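Local coordinates for protein phytoene synthase (Enterococcus hirae, PDB 5IYS) that probably joins two farnesyl diphosphate molecules head to head into dehydrosqualene, binding a farnesyl thiodiphosphate inhibitor and magnesium ions in its all-helical active site, at residues 92-95 / 96-100. Residues are numbered along the deposited sequence; the frame is centred on the assembly and turned at random.
Sequences LSVV and FDNFP
Asp97 and Ser93 meet one turn apart on the solvent-facing side near the C-terminal end of helix 87-98, and two waters join their side chains. Followed outward, the Asp97 side chain first rests its CB 3.4 Å from Ser93 O. CG comes closer to Ser93 O, at 3.2 Å, in packing contact and not a hydrogen bond. Because CG lies anti to its own carbonyl carbon (chi1 -79°), the carboxylate folds back over the preceding turn. OD1 then accepts a bond from a water that also donates to Ser93 O and bonds Ser93 OG, while OD2 takes a second water, itself 3.0 Å from Ser93 OG. A small hydroxyl and a short acid suit this water-bridged surface.

Beneath lies the i to i+4 bonding of an alpha-helix. Phe96 N donates to Leu92 O at 2.8 Å in a nearly straight bond (176°), and Asp97 N reaches Ser93 O at 2.9 Å. Phe99 N still donates to Val95 O, although Phe99 has already left helical backbone angles; Asn98 N divides weakly between Val94 O and Val95 O, the latter i to i+3 bond fitting a helix that tightens where it ends.

Asn98, a polar residue suited to an exposed helix end, runs beside Val94, its ND2 3.6 Å from Val94 CG1. On the buried side compact, beta-branched Val95 puts CG1 4.2 Å from Phe99 CD2. Phe96 sets its ring edge toward Leu92 O.

Within the all-helical squalene/phytoene synthase fold, the side chains of Leu92 and Val95 pack against helix 39-60, with Phe99 against its Lys41, while Val94 and Asn98 meet helix 8-11. The large Phe96 ring meets Phe78 of helix 65-80 edge-to-face and also Phe106 of helix 104-116, joining helix 87-98 to the helices before and after it.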
loop_
_atom_site.group_PDB
_atom_site.type_symbol
_atom_site.label_atom_id
_atom_site.label_comp_id
_atom_site.label_asym_id
_atom_site.label_seq_id
_atom_site.Cartn_x
_atom_site.Cartn_y
_atom_site.Cartn_z
ATOM N N LEU A 92 -6.367 -13.289 -11.379
ATOM C CA LEU A 92 -4.916 -13.377 -11.215
ATOM C C LEU A 92 -4.238 -14.354 -12.152
ATOM O O LEU A 92 -3.148 -14.068 -12.648
ATOM C CB LEU A 92 -4.481 -13.647 -9.770
ATOM C CG LEU A 92 -4.656 -12.496 -8.768
ATOM C CD1 LEU A 92 -4.346 -13.088 -7.395
ATOM C CD2 LEU A 92 -3.739 -11.303 -9.140
ATOM N N SER A 93 -4.883 -15.476 -12.456
ATOM C CA SER A 93 -4.322 -16.402 -13.437
ATOM C C SER A 93 -4.110 -15.737 -14.797
ATOM O O SER A 93 -3.110 -15.981 -15.482
ATOM C CB SER A 93 -5.240 -17.611 -13.621
ATOM O OG SER A 93 -4.576 -18.608 -14.382
ATOM N N VAL A 94 -5.071 -14.937 -15.244
ATOM C CA VAL A 94 -4.862 -14.161 -16.478
ATOM C C VAL A 94 -3.698 -13.171 -16.436
ATOM O O VAL A 94 -2.893 -13.066 -17.379
ATOM C CB VAL A 94 -6.157 -13.392 -16.874
ATOM C CG1 VAL A 94 -5.883 -12.496 -18.078
ATOM C CG2 VAL A 94 -7.282 -14.353 -17.178
ATOM N N VAL A 95 -3.557 -12.479 -15.304
ATOM C CA VAL A 95 -2.425 -11.584 -15.137
ATOM C C VAL A 95 -1.100 -12.349 -15.182
ATOM O O VAL A 95 -0.157 -11.927 -15.863
ATOM C CB VAL A 95 -2.557 -10.737 -13.838
ATOM C CG1 VAL A 95 -1.433 -9.726 -13.768
ATOM C CG2 VAL A 95 -3.923 -9.979 -13.798
ATOM N N PHE A 96 -1.020 -13.438 -14.417
ATOM C CA PHE A 96 0.175 -14.294 -14.408
ATOM C C PHE A 96 0.449 -14.942 -15.775
ATOM O O PHE A 96 1.615 -15.092 -16.162
ATOM C CB PHE A 96 0.063 -15.409 -13.363
ATOM C CG PHE A 96 0.587 -15.028 -11.990
ATOM C CD1 PHE A 96 -0.070 -14.070 -11.234
ATOM C CD2 PHE A 96 1.796 -15.550 -11.510
ATOM C CE1 PHE A 96 0.354 -13.729 -9.951
ATOM C CE2 PHE A 96 2.303 -15.154 -10.238
ATOM C CZ PHE A 96 1.573 -14.241 -9.463
ATOM N N ASP A 97 -0.590 -15.178 -16.570
ATOM C CA ASP A 97 -0.397 -15.639 -17.952
ATOM C C ASP A 97 0.214 -14.580 -18.863
ATOM O O ASP A 97 0.855 -14.926 -19.884
ATOM C CB ASP A 97 -1.715 -16.072 -18.592
ATOM C CG ASP A 97 -2.163 -17.455 -18.160
ATOM O OD1 ASP A 97 -1.421 -18.170 -17.442
ATOM O OD2 ASP A 97 -3.301 -17.816 -18.532
ATOM N N ASN A 98 -0.147 -13.325 -18.602
ATOM C CA ASN A 98 0.149 -12.224 -19.521
ATOM C C ASN A 98 1.426 -11.459 -19.208
ATOM O O ASN A 98 1.927 -10.734 -20.060
ATOM C CB ASN A 98 -1.014 -11.216 -19.579
ATOM C CG ASN A 98 -2.258 -11.760 -20.307
ATOM O OD1 ASN A 98 -2.238 -12.804 -20.959
ATOM N ND2 ASN A 98 -3.375 -11.054 -20.139
ATOM N N PHE A 99 1.825 -11.441 -17.938
ATOM C CA PHE A 99 2.994 -10.672 -17.486
ATOM C C PHE A 99 3.865 -11.602 -16.646
ATOM O O PHE A 99 3.342 -12.565 -16.094
ATOM C CB PHE A 99 2.537 -9.484 -16.630
ATOM C CG PHE A 99 1.746 -8.461 -17.407
ATOM C CD1 PHE A 99 2.392 -7.476 -18.137
ATOM C CD2 PHE A 99 0.356 -8.490 -17.404
ATOM C CE1 PHE A 99 1.650 -6.539 -18.865
ATOM C CE2 PHE A 99 -0.375 -7.595 -18.154
ATOM C CZ PHE A 99 0.273 -6.625 -18.889
ATOM N N PRO A 100 5.152 -11.273 -16.476
ATOM C CA PRO A 100 6.059 -12.118 -15.688
ATOM C C PRO A 100 5.868 -11.916 -14.193
ATOM O O PRO A 100 6.779 -11.496 -13.465
ATOM C CB PRO A 100 7.445 -11.666 -16.148
ATOM C CG PRO A 100 7.257 -10.270 -16.639
ATOM C CD PRO A 100 5.834 -10.119 -17.099
HETATM O O HOH W 1 -1.751 -18.647 -15.043
HETATM O O HOH W 2 -5.263 -19.060 -17.264
#